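Local coordinates for Two-component sensor histidine kinase (PDB 3OLO), which probably serves as a signal-transducing histidine kinase of a two-component system, its PAS domain being a likely sensory or dimerising module, at residues 8-11 with 12-16; 49-52 with 53-56. All coordinates share one frame; numbering follows the deposited sequence.

Both contacts are local, made between residues three to five apart, yet they belong to different parts of the fold. Interaction 1 lies on the N-terminal helix 8-21, its centre about 20 Å from that of the chain; its buried phenylalanines meet the second subunit. Interaction 2 is a surface contact on the short helix 50-53 and the turn after it, with Leu53 alone buried, and no other chain of the assembly touches it. No secondary-structure element is common to the two, whose centres stand 22 Å apart. In interaction 1 a backbone carbonyl caps one face of the Phe12 ring and Phe14 packs beside Leu10, whereas in interaction 2 polar side chains bond to the backbone at both ends of a single turn.

Interaction 1. Residues 8-11 with 12-16; sequences SELE and FKFAH
The ring of Phe12 lies against the carbonyl of Ser8, one turn earlier: Ser8 O sits over one ring face, displaced toward the rim, 3.3 Å from CG. Phe12 holds its CG anti to its own carbonyl carbon (chi1 -63°), a torsion that turns the ring back along the helix. On the far side of the ring from CG, Ser8 OG comes within 3.5 Å of CE2, although Ser8 is poorly ordered. Glu11 adds its extended chain, CG lying 3.9 Å from Phe12 CD1 and the carboxylate plane tilted 33° from the ring.

The apolar pairing is between Leu10 and Phe14, which run side by side and point the same way, with Leu10 CG 3.9 Å from Phe14 CE2. The same ring passes close to Leu10 O, 3.2 Å from its CD2.

Backbone hydrogen bonds bind the turn. Phe12 N donates to Ser8 O almost straight (171°), and Lys13 N donates to Glu9 O at 2.9 Å. Phe14 N donates to Glu11 O at 2.9 Å, an i to i+3 bond, and only weakly to Leu10 O.

Replacing Phe12 by an alanine would probably strip the cover from Ser8 O and leave His16 of the second subunit without the ring it meets.

The rings of Phe12 and His16 meet reciprocally across the two subunits, and Phe14 packs edge-to-face on Phe109 of the second subunit. An N-terminal helix flanking the PAS core and packing on a partner chain is an arrangement found in many dimeric PAS domains.

Interaction 2. Residues 49-52 with 53-56; sequences SREQ and LLSM
Gln52 and Met56 meet at the end of the helical turn, where Gln52 CB lies 4.2 Å from the selenium of the selenomethionine. Followed outward, the Gln52 chain leaves CB with CG anti to the carbonyl carbon (chi1 -78°), which carries it back toward the start of the helix. It stays extended beyond CG, and at its tip OE1 accepts a nearly straight bond (177°) from Ser49 N at 3.0 Å. In return Gln52 N donates to Ser49 OG at 3.1 Å, and this reciprocal pair is a capping box. The other tip atom, NE2, bonds to Gln88.

At the opposite end Gln52 O takes two bonds, from Ser55 OG at 3.0 Å and from Ser55 N at 3.2 Å. Both donors approach from the same face of the carbonyl plane, the N-H standing well above it. Met56 also crowds this oxygen, its CG being 3.1 Å away.

Along the turn, Leu53 N binds Ser49 O and Leu54 N binds Arg50 O. Arg50 and Leu54 lie alongside each other, CG to CD1 3.7 Å.

The Arg50 guanidinium forms a salt bridge with Asp40 and a hydrogen bond to Val38 O. Leu53 faces inward onto helix 40-46 and strand 35-38, while Met56 packs on Phe35 and Ile61 and bonds through its backbone to Phe35, tying the short helix 50-53 to an outermost strand of the PAS sheet.

Interaction 1. Residues 8-11 with 12-16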
ATOM      1  N   SER A   8      10.672  15.175  -3.197  1.00108.28           N
ATOM      2  CA  SER A   8      10.016  14.498  -2.091  1.00 98.81           C
ATOM      3  C   SER A   8       8.632  14.099  -2.569  1.00 94.08           C
ATOM      4  O   SER A   8       8.109  13.051  -2.204  1.00 91.07           O
ATOM      5  CB  SER A   8       9.905  15.422  -0.879  1.00 96.60           C
ATOM      6  OG  SER A   8       9.330  14.746   0.222  1.00 87.83           O
ATOM      7  N   GLU A   9       8.051  14.954  -3.401  1.00 97.38           N
ATOM      8  CA  GLU A   9       6.748  14.704  -3.996  1.00 96.31           C
ATOM      9  C   GLU A   9       6.833  13.528  -4.963  1.00 81.91           C
ATOM     10  O   GLU A   9       5.935  12.695  -5.014  1.00 73.95           O
ATOM     11  CB  GLU A   9       6.270  15.961  -4.725  1.00109.39           C
ATOM     12  CG  GLU A   9       4.833  15.911  -5.215  1.00113.18           C
ATOM     13  CD  GLU A   9       4.368  17.257  -5.746  1.00126.79           C
ATOM     14  OE1 GLU A   9       5.228  18.139  -5.959  1.00131.32           O
ATOM     15  OE2 GLU A   9       3.147  17.436  -5.943  1.00131.92           O
ATOM     16  N   LEU A  10       7.921  13.472  -5.727  1.00 76.51           N
ATOM     17  CA  LEU A  10       8.164  12.378  -6.663  1.00 71.43           C
ATOM     18  C   LEU A  10       8.107  11.043  -5.928  1.00 59.11           C
ATOM     19  O   LEU A  10       7.420  10.110  -6.339  1.00 58.28           O
ATOM     20  CB  LEU A  10       9.538  12.552  -7.311  1.00 82.69           C
ATOM     21  CG  LEU A  10       9.981  11.523  -8.351  1.00 84.81           C
ATOM     22  CD1 LEU A  10       9.464  11.895  -9.732  1.00 86.62           C
ATOM     23  CD2 LEU A  10      11.505  11.410  -8.356  1.00 82.06           C
ATOM     24  N   GLU A  11       8.843  10.966  -4.828  1.00 52.60           N
ATOM     25  CA  GLU A  11       8.849   9.783  -3.984  1.00 51.68           C
ATOM     26  C   GLU A  11       7.437   9.397  -3.574  1.00 53.03           C
ATOM     27  O   GLU A  11       6.983   8.288  -3.847  1.00 56.09           O
ATOM     28  CB  GLU A  11       9.698  10.046  -2.737  1.00 65.39           C
ATOM     29  CG  GLU A  11       9.566   8.984  -1.647  1.00 76.35           C
ATOM     30  CD  GLU A  11      10.365   9.323  -0.394  1.00 89.01           C
ATOM     31  OE1 GLU A  11      10.758  10.501  -0.234  1.00 95.80           O
ATOM     32  OE2 GLU A  11      10.604   8.409   0.427  1.00 85.04           O
ATOM     33  N   PHE A  12       6.745  10.313  -2.908  1.00 49.44           N
ATOM     34  CA  PHE A  12       5.424  10.022  -2.369  1.00 39.62           C
ATOM     35  C   PHE A  12       4.436   9.612  -3.457  1.00 40.31           C
ATOM     36  O   PHE A  12       3.541   8.806  -3.212  1.00 45.21           O
ATOM     37  CB  PHE A  12       4.888  11.226  -1.599  1.00 42.16           C
ATOM     38  CG  PHE A  12       5.710  11.588  -0.393  1.00 45.54           C
ATOM     39  CD1 PHE A  12       6.571  10.668   0.177  1.00 43.99           C
ATOM     40  CD2 PHE A  12       5.612  12.844   0.173  1.00 50.02           C
ATOM     41  CE1 PHE A  12       7.324  10.998   1.288  1.00 48.37           C
ATOM     42  CE2 PHE A  12       6.360  13.177   1.279  1.00 53.42           C
ATOM     43  CZ  PHE A  12       7.220  12.252   1.836  1.00 53.80           C
ATOM     44  N   LYS A  13       4.599  10.162  -4.656  1.00 37.07           N
ATOM     45  CA  LYS A  13       3.714   9.828  -5.755  1.00 35.33           C
ATOM     46  C   LYS A  13       3.818   8.345  -6.092  1.00 37.68           C
ATOM     47  O   LYS A  13       2.833   7.726  -6.492  1.00 36.93           O
ATOM     48  CB  LYS A  13       4.018  10.683  -6.994  1.00 40.61           C
ATOM     49  CG  LYS A  13       2.980  10.516  -8.108  1.00 56.98           C
ATOM     50  CD  LYS A  13       2.573  11.845  -8.740  1.00 62.92           C
ATOM     51  CE  LYS A  13       1.385  11.677  -9.687  1.00 62.08           C
ATOM     52  NZ  LYS A  13       0.595  12.938  -9.857  1.00 67.18           N
ATOM     53  N   PHE A  14       5.010   7.776  -5.937  1.00 37.61           N
ATOM     54  CA  PHE A  14       5.189   6.347  -6.164  1.00 36.14           C
ATOM     55  C   PHE A  14       4.342   5.548  -5.175  1.00 35.78           C
ATOM     56  O   PHE A  14       3.733   4.548  -5.539  1.00 28.97           O
ATOM     57  CB  PHE A  14       6.667   5.952  -6.056  1.00 39.98           C
ATOM     58  CG  PHE A  14       7.505   6.438  -7.204  1.00 35.48           C
ATOM     59  CD1 PHE A  14       7.184   6.085  -8.504  1.00 41.04           C
ATOM     60  CD2 PHE A  14       8.591   7.256  -6.990  1.00 35.68           C
ATOM     61  CE1 PHE A  14       7.944   6.534  -9.570  1.00 41.07           C
ATOM     62  CE2 PHE A  14       9.359   7.713  -8.053  1.00 40.21           C
ATOM     63  CZ  PHE A  14       9.033   7.350  -9.343  1.00 38.14           C
ATOM     64  N   ALA A  15       4.303   5.992  -3.923  1.00 26.06           N
ATOM     65  CA  ALA A  15       3.512   5.307  -2.905  1.00 31.97           C
ATOM     66  C   ALA A  15       2.017   5.391  -3.240  1.00 31.33           C
ATOM     67  O   ALA A  15       1.248   4.490  -2.920  1.00 27.52           O
ATOM     68  CB  ALA A  15       3.772   5.918  -1.555  1.00 22.55           C
ATOM     69  N   HIS A  16       1.627   6.489  -3.874  1.00 31.34           N
ATOM     70  CA  HIS A  16       0.247   6.713  -4.299  1.00 29.74           C
ATOM     71  C   HIS A  16      -0.161   5.629  -5.285  1.00 29.81           C
ATOM     72  O   HIS A  16      -1.195   4.979  -5.131  1.00 31.94           O
ATOM     73  CB  HIS A  16       0.138   8.100  -4.930  1.00 29.10           C
ATOM     74  CG  HIS A  16      -1.151   8.352  -5.641  1.00 40.72           C
ATOM     75  ND1 HIS A  16      -2.326   8.643  -4.975  1.00 37.21           N
ATOM     76  CD2 HIS A  16      -1.455   8.363  -6.959  1.00 42.16           C
ATOM     77  CE1 HIS A  16      -3.294   8.823  -5.858  1.00 39.04           C
ATOM     78  NE2 HIS A  16      -2.791   8.657  -7.067  1.00 42.59           N
TER

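Interaction 2. Residues 49-52 with 53-56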
ATOM      1  N   SER A  49     -17.592   6.894  -4.185  1.00 32.98           N
ATOM      2  CA  SER A  49     -16.540   7.438  -5.016  1.00 31.99           C
ATOM      3  C   SER A  49     -15.520   8.085  -4.098  1.00 32.96           C
ATOM      4  O   SER A  49     -15.806   8.352  -2.926  1.00 31.78           O
ATOM      5  CB  SER A  49     -17.106   8.484  -5.971  1.00 34.26           C
ATOM      6  OG  SER A  49     -17.341   9.695  -5.274  1.00 38.23           O
ATOM      7  N   ARG A  50     -14.332   8.339  -4.628  1.00 28.45           N
ATOM      8  CA  ARG A  50     -13.264   8.901  -3.824  1.00 28.27           C
ATOM      9  C   ARG A  50     -13.683  10.273  -3.336  1.00 27.72           C
ATOM     10  O   ARG A  50     -13.463  10.616  -2.191  1.00 32.70           O
ATOM     11  CB  ARG A  50     -11.964   9.013  -4.619  1.00 28.45           C
ATOM     12  CG  ARG A  50     -10.881   9.810  -3.874  1.00 35.09           C
ATOM     13  CD  ARG A  50      -9.484   9.648  -4.469  1.00 27.62           C
ATOM     14  NE  ARG A  50      -8.880   8.363  -4.130  1.00 34.11           N
ATOM     15  CZ  ARG A  50      -8.824   7.314  -4.944  1.00 38.11           C
ATOM     16  NH1 ARG A  50      -9.343   7.376  -6.163  1.00 38.01           N
ATOM     17  NH2 ARG A  50      -8.241   6.198  -4.540  1.00 32.93           N
ATOM     18  N   GLU A  51     -14.302  11.055  -4.209  1.00 34.57           N
ATOM     19  CA  GLU A  51     -14.691  12.405  -3.848  1.00 40.67           C
ATOM     20  C   GLU A  51     -15.775  12.383  -2.770  1.00 43.40           C
ATOM     21  O   GLU A  51     -15.849  13.292  -1.944  1.00 41.60           O
ATOM     22  CB  GLU A  51     -15.172  13.170  -5.082  1.00 53.09           C
ATOM     23  CG  GLU A  51     -14.125  13.291  -6.189  1.00 82.04           C
ATOM     24  CD  GLU A  51     -12.994  14.250  -5.839  1.00 91.07           C
ATOM     25  OE1 GLU A  51     -13.056  15.429  -6.261  1.00 92.76           O
ATOM     26  OE2 GLU A  51     -12.037  13.825  -5.152  1.00 84.20           O
ATOM     27  N   GLN A  52     -16.614  11.350  -2.771  1.00 42.86           N
ATOM     28  CA  GLN A  52     -17.635  11.212  -1.733  1.00 36.52           C
ATOM     29  C   GLN A  52     -16.984  10.881  -0.398  1.00 33.41           C
ATOM     30  O   GLN A  52     -17.290  11.495   0.618  1.00 38.11           O
ATOM     31  CB  GLN A  52     -18.637  10.114  -2.083  1.00 31.44           C
ATOM     32  CG  GLN A  52     -19.678  10.510  -3.098  1.00 28.66           C
ATOM     33  CD  GLN A  52     -20.624   9.380  -3.414  1.00 34.07           C
ATOM     34  OE1 GLN A  52     -20.237   8.396  -4.040  1.00 30.25           O
ATOM     35  NE2 GLN A  52     -21.879   9.513  -2.994  1.00 32.31           N
ATOM     36  N   LEU A  53     -16.073   9.911  -0.412  1.00 29.75           N
ATOM     37  CA  LEU A  53     -15.412   9.460   0.811  1.00 31.20           C
ATOM     38  C   LEU A  53     -14.603  10.573   1.460  1.00 29.07           C
ATOM     39  O   LEU A  53     -14.477  10.615   2.673  1.00 35.63           O
ATOM     40  CB  LEU A  53     -14.513   8.246   0.532  1.00 26.89           C
ATOM     41  CG  LEU A  53     -15.265   6.917   0.329  1.00 30.89           C
ATOM     42  CD1 LEU A  53     -14.369   5.826  -0.257  1.00 31.22           C
ATOM     43  CD2 LEU A  53     -15.883   6.438   1.636  1.00 25.50           C
ATOM     44  N   LEU A  54     -14.078  11.494   0.663  1.00 25.74           N
ATOM     45  CA  LEU A  54     -13.173  12.512   1.205  1.00 31.59           C
ATOM     46  C   LEU A  54     -13.934  13.677   1.826  1.00 34.54           C
ATOM     47  O   LEU A  54     -13.341  14.677   2.229  1.00 35.50           O
ATOM     48  CB  LEU A  54     -12.187  13.004   0.132  1.00 37.69           C
ATOM     49  CG  LEU A  54     -11.132  11.953  -0.266  1.00 38.42           C
ATOM     50  CD1 LEU A  54     -10.190  12.475  -1.361  1.00 34.68           C
ATOM     51  CD2 LEU A  54     -10.326  11.486   0.951  1.00 31.80           C
ATOM     52  N   SER A  55     -15.252  13.545   1.903  1.00 31.94           N
ATOM     53  CA  SER A  55     -16.054  14.495   2.663  1.00 36.02           C
ATOM     54  C   SER A  55     -16.857  13.729   3.702  1.00 37.29           C
ATOM     55  O   SER A  55     -17.800  14.253   4.280  1.00 40.57           O
ATOM     56  CB  SER A  55     -16.983  15.279   1.740  1.00 40.90           C
ATOM     57  OG  SER A  55     -17.887  14.404   1.094  1.00 54.61           O
HETATM   58  N   MSE A  56     -16.460  12.485   3.955  1.00 34.12           N
HETATM   59  CA  MSE A  56     -17.218  11.630   4.852  1.00 33.35           C
HETATM   60  C   MSE A  56     -16.440  11.264   6.113  1.00 30.16           C
HETATM   61  O   MSE A  56     -15.253  11.545   6.236  1.00 29.17           O
HETATM   62  CB  MSE A  56     -17.679  10.366   4.114  1.00 38.41           C
HETATM   63  CG  MSE A  56     -18.850  10.613   3.148  1.00 41.55           C
HETATM   64 SE   MSE A  56     -19.208   9.107   1.941  0.74 34.88          SE
HETATM   65  CE  MSE A  56     -19.877   7.815   3.235  1.00 34.98           C
TER